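Putative aminooxidase (Propionibacterium acnes, PDB 2BA9) isomerises polyunsaturated fatty acids to make conjugated linoleic acid, carrying a bound flavin-adenine dinucleotide. Local coordinates at residues L307-V312 / L349-T354; R87-F90 / E96-V99; M23-A28 / D417-F422; L250-T253 / K258-D261. One frame throughout, in Å; residues are numbered along the deposited sequence.

Interaction 1: residues L307-V312 / L349-T354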
loop_
_atom_site.group_PDB
_atom_site.type_symbol
_atom_site.label_atom_id
_atom_site.label_comp_id
_atom_site.label_asym_id
_atom_site.label_seq_id
_atom_site.Cartn_x
_atom_site.Cartn_y
_atom_site.Cartn_z
ATOM N N LEU A 307 13.650 -0.642 -14.946
ATOM C CA LEU A 307 13.639 -0.102 -13.582
ATOM C C LEU A 307 14.211 1.316 -13.502
ATOM O O LEU A 307 15.264 1.587 -14.045
ATOM C CB LEU A 307 14.452 -1.008 -12.662
ATOM C CG LEU A 307 14.308 -0.781 -11.165
ATOM C CD1 LEU A 307 12.912 -1.132 -10.721
ATOM C CD2 LEU A 307 15.350 -1.629 -10.388
ATOM N N GLY A 308 13.506 2.209 -12.813
ATOM C CA GLY A 308 13.946 3.596 -12.658
ATOM C C GLY A 308 13.195 4.514 -13.591
ATOM O O GLY A 308 13.172 5.732 -13.396
ATOM N N HIS A 309 12.565 3.943 -14.617
ATOM C CA HIS A 309 11.804 4.766 -15.562
ATOM C C HIS A 309 10.420 5.058 -15.030
ATOM O O HIS A 309 9.911 4.336 -14.193
ATOM C CB HIS A 309 11.763 4.117 -16.949
ATOM C CG HIS A 309 13.021 4.330 -17.729
ATOM N ND1 HIS A 309 13.302 5.522 -18.361
ATOM C CD2 HIS A 309 14.094 3.529 -17.940
ATOM C CE1 HIS A 309 14.485 5.439 -18.952
ATOM N NE2 HIS A 309 14.996 4.247 -18.696
ATOM N N VAL A 310 9.818 6.137 -15.510
ATOM C CA VAL A 310 8.431 6.464 -15.167
ATOM C C VAL A 310 7.479 5.422 -15.758
ATOM O O VAL A 310 7.471 5.194 -16.965
ATOM C CB VAL A 310 8.023 7.846 -15.701
ATOM C CG1 VAL A 310 6.524 8.091 -15.474
ATOM C CG2 VAL A 310 8.858 8.952 -15.059
ATOM N N MET A 311 6.661 4.828 -14.893
ATOM C CA MET A 311 5.714 3.791 -15.284
ATOM C C MET A 311 4.295 4.322 -15.492
ATOM O O MET A 311 3.486 3.693 -16.153
ATOM C CB MET A 311 5.686 2.700 -14.225
ATOM C CG MET A 311 7.058 2.145 -13.900
ATOM S SD MET A 311 6.929 0.806 -12.713
ATOM C CE MET A 311 6.654 1.722 -11.201
ATOM N N VAL A 312 4.012 5.480 -14.910
ATOM C CA VAL A 312 2.694 6.080 -14.963
ATOM C C VAL A 312 2.804 7.504 -14.456
ATOM O O VAL A 312 3.706 7.834 -13.677
ATOM C CB VAL A 312 1.655 5.294 -14.117
ATOM C CG1 VAL A 312 2.112 5.189 -12.672
ATOM C CG2 VAL A 312 0.263 5.948 -14.199
ATOM N N LEU A 349 12.792 13.705 -15.791
ATOM C CA LEU A 349 12.906 14.778 -16.777
ATOM C C LEU A 349 12.903 14.183 -18.188
ATOM O O LEU A 349 12.110 14.590 -19.029
ATOM C CB LEU A 349 14.168 15.605 -16.547
ATOM C CG LEU A 349 14.340 16.161 -15.130
ATOM C CD1 LEU A 349 15.484 17.178 -15.100
ATOM C CD2 LEU A 349 13.031 16.758 -14.634
ATOM N N ASP A 350 13.760 13.193 -18.420
ATOM C CA ASP A 350 13.965 12.656 -19.767
ATOM C C ASP A 350 12.745 11.888 -20.274
ATOM O O ASP A 350 12.377 12.021 -21.450
ATOM C CB ASP A 350 15.208 11.748 -19.832
ATOM C CG ASP A 350 16.499 12.469 -19.474
ATOM O OD1 ASP A 350 16.557 13.707 -19.516
ATOM O OD2 ASP A 350 17.479 11.775 -19.174
ATOM N N ASP A 351 12.121 11.098 -19.410
ATOM C CA ASP A 351 10.897 10.348 -19.792
ATOM C C ASP A 351 9.719 11.287 -20.123
ATOM O O ASP A 351 9.071 11.131 -21.155
ATOM C CB ASP A 351 10.471 9.342 -18.707
ATOM C CG ASP A 351 11.327 8.061 -18.691
ATOM O OD1 ASP A 351 12.128 7.810 -19.630
ATOM O OD2 ASP A 351 11.177 7.284 -17.725
ATOM N N MET A 352 9.437 12.262 -19.263
ATOM C CA MET A 352 8.330 13.191 -19.538
ATOM C C MET A 352 8.528 14.028 -20.807
ATOM O O MET A 352 7.582 14.333 -21.523
ATOM C CB MET A 352 8.078 14.105 -18.326
ATOM C CG MET A 352 7.526 13.366 -17.095
ATOM S SD MET A 352 5.944 12.549 -17.398
ATOM C CE MET A 352 4.746 13.879 -17.163
ATOM N N GLU A 353 9.760 14.405 -21.100
ATOM C CA GLU A 353 10.021 15.116 -22.349
ATOM C C GLU A 353 9.736 14.218 -23.555
ATOM O O GLU A 353 9.080 14.618 -24.530
ATOM C CB GLU A 353 11.447 15.614 -22.387
ATOM C CG GLU A 353 11.668 16.645 -23.468
ATOM C CD GLU A 353 13.102 17.060 -23.552
ATOM O OE1 GLU A 353 13.801 16.939 -22.519
ATOM O OE2 GLU A 353 13.523 17.518 -24.645
ATOM N N THR A 354 10.219 12.992 -23.466
ATOM C CA THR A 354 9.911 11.966 -24.451
ATOM C C THR A 354 8.400 11.768 -24.650
ATOM O O THR A 354 7.921 11.679 -25.799
ATOM C CB THR A 354 10.601 10.668 -24.046
ATOM O OG1 THR A 354 12.018 10.884 -24.153
ATOM C CG2 THR A 354 10.151 9.507 -24.915
#

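Interaction 2: residues R87-F90 / E96-V99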
loop_
_atom_site.group_PDB
_atom_site.type_symbol
_atom_site.label_atom_id
_atom_site.label_comp_id
_atom_site.label_asym_id
_atom_site.label_seq_id
_atom_site.Cartn_x
_atom_site.Cartn_y
_atom_site.Cartn_z
ATOM N N ARG A 87 -9.168 8.636 -15.643
ATOM C CA ARG A 87 -9.088 8.016 -16.962
ATOM C C ARG A 87 -7.654 8.039 -17.440
ATOM O O ARG A 87 -6.843 8.816 -16.944
ATOM C CB ARG A 87 -10.073 8.625 -17.993
ATOM C CG ARG A 87 -10.943 9.837 -17.556
ATOM C CD ARG A 87 -12.393 9.833 -18.128
ATOM N NE ARG A 87 -12.582 9.178 -19.430
ATOM C CZ ARG A 87 -13.753 9.081 -20.075
ATOM N NH1 ARG A 87 -14.870 9.608 -19.560
ATOM N NH2 ARG A 87 -13.810 8.455 -21.255
ATOM N N ARG A 88 -7.344 7.166 -18.388
ATOM C CA ARG A 88 -5.955 6.896 -18.731
ATOM C C ARG A 88 -5.776 6.566 -20.205
ATOM O O ARG A 88 -6.718 6.224 -20.911
ATOM C CB ARG A 88 -5.380 5.768 -17.842
ATOM C CG ARG A 88 -5.769 4.323 -18.210
ATOM C CD ARG A 88 -7.282 4.040 -18.145
ATOM N NE ARG A 88 -7.573 2.654 -18.520
ATOM C CZ ARG A 88 -7.654 2.212 -19.775
ATOM N NH1 ARG A 88 -7.917 0.927 -20.001
ATOM N NH2 ARG A 88 -7.471 3.037 -20.811
ATOM N N GLU A 89 -4.546 6.701 -20.659
ATOM C CA GLU A 89 -4.137 6.163 -21.944
ATOM C C GLU A 89 -2.876 5.314 -21.737
ATOM O O GLU A 89 -2.315 5.258 -20.632
ATOM C CB GLU A 89 -3.905 7.285 -22.951
ATOM C CG GLU A 89 -2.630 8.080 -22.724
ATOM C CD GLU A 89 -2.575 9.371 -23.522
ATOM O OE1 GLU A 89 -3.414 9.570 -24.424
ATOM O OE2 GLU A 89 -1.680 10.199 -23.233
ATOM N N PHE A 90 -2.440 4.662 -22.807
ATOM C CA PHE A 90 -1.283 3.793 -22.755
ATOM C C PHE A 90 -0.237 4.276 -23.719
ATOM O O PHE A 90 -0.548 4.606 -24.859
ATOM C CB PHE A 90 -1.679 2.341 -23.031
ATOM C CG PHE A 90 -2.328 1.684 -21.855
ATOM C CD1 PHE A 90 -1.554 1.184 -20.821
ATOM C CD2 PHE A 90 -3.720 1.604 -21.759
ATOM C CE1 PHE A 90 -2.146 0.595 -19.701
ATOM C CE2 PHE A 90 -4.328 1.006 -20.653
ATOM C CZ PHE A 90 -3.538 0.507 -19.618
ATOM N N GLU A 96 4.804 7.004 -27.706
ATOM C CA GLU A 96 3.724 6.665 -28.634
ATOM C C GLU A 96 2.474 6.134 -27.906
ATOM O O GLU A 96 2.542 5.195 -27.106
ATOM C CB GLU A 96 4.213 5.640 -29.641
ATOM C CG GLU A 96 3.320 5.488 -30.858
ATOM C CD GLU A 96 3.750 4.345 -31.709
ATOM O OE1 GLU A 96 3.721 3.192 -31.210
ATOM O OE2 GLU A 96 4.151 4.606 -32.855
ATOM N N ILE A 97 1.345 6.775 -28.183
ATOM C CA ILE A 97 0.049 6.362 -27.662
ATOM C C ILE A 97 -0.399 5.121 -28.425
ATOM O O ILE A 97 -0.275 5.051 -29.660
ATOM C CB ILE A 97 -1.026 7.481 -27.830
ATOM C CG1 ILE A 97 -0.683 8.709 -26.979
ATOM C CG2 ILE A 97 -2.408 6.967 -27.464
ATOM C CD1 ILE A 97 -1.236 10.033 -27.533
ATOM N N TYR A 98 -0.889 4.132 -27.690
ATOM C CA TYR A 98 -1.473 2.963 -28.296
ATOM C C TYR A 98 -2.534 2.392 -27.391
ATOM O O TYR A 98 -2.550 2.689 -26.189
ATOM C CB TYR A 98 -0.410 1.907 -28.591
ATOM C CG TYR A 98 0.148 1.163 -27.387
ATOM C CD1 TYR A 98 -0.077 -0.194 -27.225
ATOM C CD2 TYR A 98 0.934 1.816 -26.437
ATOM C CE1 TYR A 98 0.448 -0.889 -26.139
ATOM C CE2 TYR A 98 1.462 1.134 -25.359
ATOM C CZ TYR A 98 1.222 -0.219 -25.214
ATOM O OH TYR A 98 1.756 -0.895 -24.132
ATOM N N VAL A 99 -3.372 1.539 -27.977
ATOM C CA VAL A 99 -4.518 0.934 -27.304
ATOM C C VAL A 99 -4.303 -0.589 -27.233
ATOM O O VAL A 99 -4.558 -1.297 -28.202
ATOM C CB VAL A 99 -5.822 1.238 -28.081
ATOM C CG1 VAL A 99 -7.044 0.869 -27.249
ATOM C CG2 VAL A 99 -5.878 2.703 -28.481
HETATM O O HOH W 1 -4.549 4.130 -24.770
#

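Interaction 3: residues M23-A28 / D417-F422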
loop_
_atom_site.group_PDB
_atom_site.type_symbol
_atom_site.label_atom_id
_atom_site.label_comp_id
_atom_site.label_asym_id
_atom_site.label_seq_id
_atom_site.Cartn_x
_atom_site.Cartn_y
_atom_site.Cartn_z
ATOM N N MET A 23 -10.010 3.412 15.977
ATOM C CA MET A 23 -11.459 3.412 15.670
ATOM C C MET A 23 -12.154 2.147 16.126
ATOM O O MET A 23 -13.191 2.206 16.775
ATOM C CB MET A 23 -11.693 3.553 14.164
ATOM C CG MET A 23 -13.145 3.365 13.716
ATOM S SD MET A 23 -13.328 3.442 11.933
ATOM C CE MET A 23 -14.949 2.740 11.662
ATOM N N TYR A 24 -11.606 0.998 15.756
ATOM C CA TYR A 24 -12.304 -0.272 15.993
ATOM C C TYR A 24 -12.136 -0.793 17.414
ATOM O O TYR A 24 -13.000 -1.527 17.919
ATOM C CB TYR A 24 -11.915 -1.325 14.945
ATOM C CG TYR A 24 -12.571 -1.034 13.606
ATOM C CD1 TYR A 24 -13.939 -1.232 13.415
ATOM C CD2 TYR A 24 -11.834 -0.528 12.548
ATOM C CE1 TYR A 24 -14.548 -0.929 12.187
ATOM C CE2 TYR A 24 -12.428 -0.229 11.329
ATOM C CZ TYR A 24 -13.771 -0.428 11.150
ATOM O OH TYR A 24 -14.312 -0.110 9.925
ATOM N N LEU A 25 -11.043 -0.409 18.069
ATOM C CA LEU A 25 -10.900 -0.689 19.495
ATOM C C LEU A 25 -11.940 0.123 20.266
ATOM O O LEU A 25 -12.684 -0.427 21.089
ATOM C CB LEU A 25 -9.471 -0.396 19.986
ATOM C CG LEU A 25 -8.470 -1.527 19.707
ATOM C CD1 LEU A 25 -7.014 -1.058 19.816
ATOM C CD2 LEU A 25 -8.723 -2.708 20.645
ATOM N N GLU A 26 -11.991 1.424 19.977
ATOM C CA GLU A 26 -12.965 2.312 20.594
ATOM C C GLU A 26 -14.365 1.707 20.485
ATOM O O GLU A 26 -15.063 1.573 21.487
ATOM C CB GLU A 26 -12.932 3.689 19.932
ATOM C CG GLU A 26 -13.715 4.751 20.687
ATOM C CD GLU A 26 -13.640 6.106 20.018
ATOM O OE1 GLU A 26 -12.533 6.654 19.911
ATOM O OE2 GLU A 26 -14.699 6.627 19.620
ATOM N N GLN A 27 -14.746 1.324 19.267
ATOM C CA GLN A 27 -16.089 0.790 18.979
ATOM C C GLN A 27 -16.417 -0.547 19.663
ATOM O O GLN A 27 -17.584 -0.846 19.912
ATOM C CB GLN A 27 -16.304 0.694 17.463
ATOM C CG GLN A 27 -16.425 2.062 16.797
ATOM C CD GLN A 27 -16.606 2.002 15.292
ATOM O OE1 GLN A 27 -16.895 3.013 14.661
ATOM N NE2 GLN A 27 -16.438 0.822 14.710
ATOM N N ALA A 28 -15.380 -1.321 19.986
ATOM C CA ALA A 28 -15.515 -2.568 20.749
ATOM C C ALA A 28 -15.534 -2.339 22.259
ATOM O O ALA A 28 -15.711 -3.289 23.031
ATOM C CB ALA A 28 -14.375 -3.531 20.392
ATOM N N ASP A 417 -10.271 -6.465 11.967
ATOM C CA ASP A 417 -10.334 -7.893 12.281
ATOM C C ASP A 417 -9.433 -8.255 13.469
ATOM O O ASP A 417 -9.752 -9.162 14.214
ATOM C CB ASP A 417 -9.940 -8.736 11.061
ATOM C CG ASP A 417 -11.033 -8.806 9.999
ATOM O OD1 ASP A 417 -12.214 -8.509 10.295
ATOM O OD2 ASP A 417 -10.713 -9.182 8.857
ATOM N N LEU A 418 -8.320 -7.537 13.647
ATOM C CA LEU A 418 -7.426 -7.772 14.789
ATOM C C LEU A 418 -8.173 -7.654 16.116
ATOM O O LEU A 418 -7.928 -8.421 17.044
ATOM C CB LEU A 418 -6.242 -6.804 14.782
ATOM C CG LEU A 418 -5.089 -7.135 15.743
ATOM C CD1 LEU A 418 -4.163 -8.214 15.159
ATOM C CD2 LEU A 418 -4.303 -5.861 16.081
ATOM N N VAL A 419 -9.068 -6.675 16.191
ATOM C CA VAL A 419 -9.857 -6.428 17.389
ATOM C C VAL A 419 -10.815 -7.594 17.592
ATOM O O VAL A 419 -10.969 -8.098 18.704
ATOM C CB VAL A 419 -10.674 -5.123 17.279
ATOM C CG1 VAL A 419 -11.523 -4.923 18.535
ATOM C CG2 VAL A 419 -9.759 -3.914 17.026
ATOM N N THR A 420 -11.439 -8.028 16.499
ATOM C CA THR A 420 -12.292 -9.215 16.508
ATOM C C THR A 420 -11.516 -10.468 16.890
ATOM O O THR A 420 -11.976 -11.253 17.703
ATOM C CB THR A 420 -12.950 -9.471 15.137
ATOM O OG1 THR A 420 -13.568 -8.267 14.662
ATOM C CG2 THR A 420 -13.996 -10.574 15.254
ATOM N N ARG A 421 -10.336 -10.648 16.308
ATOM C CA ARG A 421 -9.583 -11.893 16.489
ATOM C C ARG A 421 -8.992 -12.074 17.887
ATOM O O ARG A 421 -8.953 -13.211 18.394
ATOM C CB ARG A 421 -8.474 -12.013 15.445
ATOM C CG ARG A 421 -8.981 -12.180 14.014
ATOM C CD ARG A 421 -7.898 -12.711 13.125
ATOM N NE ARG A 421 -6.771 -11.793 13.043
ATOM C CZ ARG A 421 -5.481 -12.140 12.981
ATOM N NH1 ARG A 421 -5.086 -13.414 13.035
ATOM N NH2 ARG A 421 -4.563 -11.184 12.881
ATOM N N PHE A 422 -8.548 -10.978 18.510
ATOM C CA PHE A 422 -7.793 -11.067 19.767
ATOM C C PHE A 422 -8.308 -10.271 20.983
ATOM O O PHE A 422 -7.965 -10.596 22.127
ATOM C CB PHE A 422 -6.353 -10.657 19.502
ATOM C CG PHE A 422 -5.680 -11.475 18.442
ATOM C CD1 PHE A 422 -5.519 -12.843 18.608
ATOM C CD2 PHE A 422 -5.216 -10.884 17.275
ATOM C CE1 PHE A 422 -4.901 -13.607 17.624
ATOM C CE2 PHE A 422 -4.594 -11.638 16.300
ATOM C CZ PHE A 422 -4.433 -13.000 16.476
#

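Interaction 4: residues L250-T253 / K258-D261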
loop_
_atom_site.group_PDB
_atom_site.type_symbol
_atom_site.label_atom_id
_atom_site.label_comp_id
_atom_site.label_asym_id
_atom_site.label_seq_id
_atom_site.Cartn_x
_atom_site.Cartn_y
_atom_site.Cartn_z
ATOM N N LEU A 250 0.746 -3.616 23.351
ATOM C CA LEU A 250 1.381 -2.918 22.241
ATOM C C LEU A 250 0.824 -3.394 20.903
ATOM O O LEU A 250 0.761 -4.591 20.654
ATOM C CB LEU A 250 2.889 -3.183 22.266
ATOM C CG LEU A 250 3.745 -2.416 21.257
ATOM C CD1 LEU A 250 3.605 -0.911 21.474
ATOM C CD2 LEU A 250 5.214 -2.861 21.365
ATOM N N VAL A 251 0.446 -2.449 20.040
ATOM C CA VAL A 251 -0.054 -2.758 18.702
ATOM C C VAL A 251 0.772 -2.001 17.657
ATOM O O VAL A 251 0.778 -0.769 17.628
ATOM C CB VAL A 251 -1.568 -2.448 18.567
ATOM C CG1 VAL A 251 -2.067 -2.748 17.156
ATOM C CG2 VAL A 251 -2.343 -3.265 19.586
ATOM N N LEU A 252 1.478 -2.766 16.822
ATOM C CA LEU A 252 2.433 -2.233 15.864
ATOM C C LEU A 252 1.806 -2.132 14.502
ATOM O O LEU A 252 1.412 -3.148 13.938
ATOM C CB LEU A 252 3.648 -3.163 15.752
ATOM C CG LEU A 252 4.480 -3.435 17.005
ATOM C CD1 LEU A 252 5.537 -4.504 16.707
ATOM C CD2 LEU A 252 5.130 -2.161 17.522
ATOM N N THR A 253 1.731 -0.914 13.966
ATOM C CA THR A 253 1.335 -0.688 12.572
ATOM C C THR A 253 2.494 -0.049 11.791
ATOM O O THR A 253 2.291 0.513 10.714
ATOM C CB THR A 253 0.062 0.218 12.455
ATOM O OG1 THR A 253 0.385 1.568 12.819
ATOM C CG2 THR A 253 -1.059 -0.305 13.322
ATOM N N LYS A 258 12.323 -2.257 11.290
ATOM C CA LYS A 258 12.862 -1.039 11.906
ATOM C C LYS A 258 12.658 -1.017 13.417
ATOM O O LYS A 258 13.475 -0.452 14.156
ATOM C CB LYS A 258 12.221 0.198 11.282
ATOM C CG LYS A 258 12.445 0.284 9.758
ATOM C CD LYS A 258 12.482 1.741 9.289
ATOM C CE LYS A 258 12.980 1.862 7.848
ATOM N NZ LYS A 258 11.846 1.887 6.914
ATOM N N PHE A 259 11.542 -1.617 13.838
ATOM C CA PHE A 259 11.161 -1.822 15.247
ATOM C C PHE A 259 12.224 -2.617 15.991
ATOM O O PHE A 259 12.438 -2.409 17.184
ATOM C CB PHE A 259 9.798 -2.532 15.302
ATOM C CG PHE A 259 9.421 -3.068 16.658
ATOM C CD1 PHE A 259 8.889 -2.231 17.634
ATOM C CD2 PHE A 259 9.558 -4.426 16.947
ATOM C CE1 PHE A 259 8.525 -2.738 18.893
ATOM C CE2 PHE A 259 9.197 -4.928 18.192
ATOM C CZ PHE A 259 8.681 -4.080 19.165
ATOM N N LEU A 260 12.903 -3.511 15.273
ATOM C CA LEU A 260 14.005 -4.280 15.839
ATOM C C LEU A 260 15.071 -3.379 16.436
ATOM O O LEU A 260 15.674 -3.715 17.459
ATOM C CB LEU A 260 14.666 -5.150 14.768
ATOM C CG LEU A 260 13.868 -6.298 14.155
ATOM C CD1 LEU A 260 14.703 -6.964 13.063
ATOM C CD2 LEU A 260 13.458 -7.307 15.234
ATOM N N ASP A 261 15.297 -2.237 15.791
ATOM C CA ASP A 261 16.387 -1.338 16.166
ATOM C C ASP A 261 16.134 -0.511 17.437
ATOM O O ASP A 261 17.063 0.124 17.931
ATOM C CB ASP A 261 16.710 -0.375 15.009
ATOM C CG ASP A 261 17.209 -1.085 13.756
ATOM O OD1 ASP A 261 17.649 -2.252 13.833
ATOM O OD2 ASP A 261 17.159 -0.450 12.679
#

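Interaction 1: residues L307-V312 / L349-T354
Asp351 shows how one buried carboxylate can answer two different donors on a facing segment. Its OD2 accepts from His309 ND1 at 2.8 Å and from the backbone N of Val310, also at 2.8 Å, while its OD1 takes a second share of the imidazole N-H at 2.9 Å from His309 ND1. The ring nitrogen is thus bifurcated over both oxygens, each offering the lone pair on the side of the other oxygen. OD2 lies in the imidazole plane and OD1 sits slightly out of it, since ring and carboxylate are 27° from coplanar. Val310 N, by contrast, meets OD2 nearly along its C-O axis, which leaves the syn side to the histidine. This His-carboxylate pair, with the amide beside it, ties helix 341-355 to the approach of strand 310-315, a member of the mixed sheet in the flavin amine oxidoreductase fold. The CG2 of Val310, held beside its own backbone N (chi1 173° for CG1), lies alongside Asp351 CB at 4.0 Å as the two side chains slide past one another. Val310 O accepts from Asn301 ND2. Within the helix, Asp350 O takes both the N and the OG1 of Thr354, which reach it from opposite faces of the carbonyl plane, and Asp350 OD1 is paired with Gln346 NE2.

Interaction 2: residues R87-F90 / E96-V99
Phe90 and Tyr98 meet across a short beta hairpin at the outer edge of the mixed sheet, formed by strand 88-91 and the weakly bonded strand 97-98. The tyrosine ring packs on the CB and carbonyl of Phe90 and not on the phenyl ring. Tyr98 has its CG wedged between backbone N and carbonyl carbon (chi1 73°), and this rotation swings its ring back across the hairpin, with CD2 3.5 Å from Phe90 O. One face of the tyrosine ring then lies against Phe90 CB, near the rim, where Tyr98 CE2 is 4.1 Å from that carbon. The Phe90 ring itself turns the other way, toward Arg88: its CE2 rests on one face of the guanidinium, offset toward the rim, while Arg88 NH1 lies in plane at the edge of the phenyl ring. Arg88 NH1 also forms a salt bridge with Glu101 OE2, and the Tyr98 ring stacks on His92. A dodecaethylene glycol molecule, probably from the crystallisation liquor, lies about 3 Å from the Phe90 side chain. Beside the rings, Glu89 and Ile97 meet at a slant, Glu89 OE1 touching Ile97 CD1 at 3.8 Å. Between the backbones, Tyr98 N donates to Phe90 O at 2.9 Å and 169°, and Ile97 CA adds a CA-H...O contact to the same oxygen. Where no direct bond forms, a water links the two residues, accepting from Phe90 N at 2.9 Å and donating to Tyr98 O at 2.8 Å.

Interaction 3: residues M23-A28 / D417-F422
Helix 16-28 follows the first strand of the parallel sheet in the Rossmann-like dinucleotide-binding region, and here it meets helix 408-423 from the far end of the chain, with Tyr24, Leu25 and Ala28 receiving Val419. The short segments run with their axes 9.3 Å apart at closest approach and their directions 45° from each other, and no hydrogen bond joins them. Val419 does nearly all the work on its side, through a division of labour between its two methyls. CG1, trans to the backbone N (chi1 178°), reaches Ala28 CB, which points toward it, at 3.7 Å and the carbonyl Tyr24 O at 3.8 Å. CG2 lies against Leu25 CG at 3.8 Å and Tyr24 CB at 4.0 Å, so the branch straddles one turn of the partner helix. Leu25 starts off to one side, but its end bends back, and its chain crosses that of Val419 at a slant. Of the Tyr24 side chain, CB makes the contact; the ring departs from it, one face lying over Met23 CG, and its hydroxyl is hydrogen-bonded to Glu72. Leu25 also rests on Ile9 and Ile11 of strand 9-12. Two helices laid side by side over one face of a parallel sheet are typical of the alpha/beta layering of Rossmann-like folds.

Interaction 4: residues L250-T253 / K258-D261
Lys258 O accepts from Asp261 N at 3.0 Å, closing the turn from which Phe259 sends its ring against Leu250 and Leu252; Phe259 O is likewise occupied, hydrogen-bonded to Ser263 OG. With these backbone groups engaged inside their own segment or just beyond it, what crosses the contact is wholly apolar. Leu252 leads. Its CD1 stands over the centre of the Phe259 ring, 3.8 Å from the centroid and only 4° off the ring normal, a CH-pi contact of nearly perpendicular approach. Its second methyl, CD2, lies above the plane but beyond the rim, beside CD1 and CE1 of the ring, 3.7 Å from Phe259 CE1, so the two branches of one leucine share a single ring. Leu250 CD2 comes to the same Phe259 CE1, at 4.1 Å, from an oblique direction. The ring can meet both leucines because its CG is trans to the backbone N (chi1 168°), which projects it from the turn toward strand 249-252. That strand is an inner member of the parallel sheet, bonded to strands 9-12 and 396-398, and a short, weakly bonded helical turn at 256-259 follows it. Glu269 and Arg231 also touch Phe259, whose side chain is about 7 Å from the bound flavin-adenine dinucleotide. Chemically, the contact relies on dispersion and on the weak pull of methyl C-H toward an aromatic face, which implies cohesion by shape and burial, with little of the directional demand of a polar bond.

Overall arrangement
The four contacts fall into two well separated groups; interactions 1 and 2 lie on the opposite side of the chain's centre from interaction 3. Interactions 3 and 4 belong to the Rossmann-like region, their centres 19 Å apart, and they touch where Leu418 CD2 meets Val251 CG1 at 4.0 Å. Interactions 1 and 2, with centres 15 Å apart, reach the same mixed sheet without touching. Between the groups the centres lie from 35 to 43 Å apart. Flavin-adenine dinucleotide lies between the two groups: the side chain of Phe259 in interaction 4 is about 7 Å from it, whereas those of Val310 and Tyr24 stay about 12 Å away. Interaction 3 joins distant parts of the chain and encloses the other three in sequence.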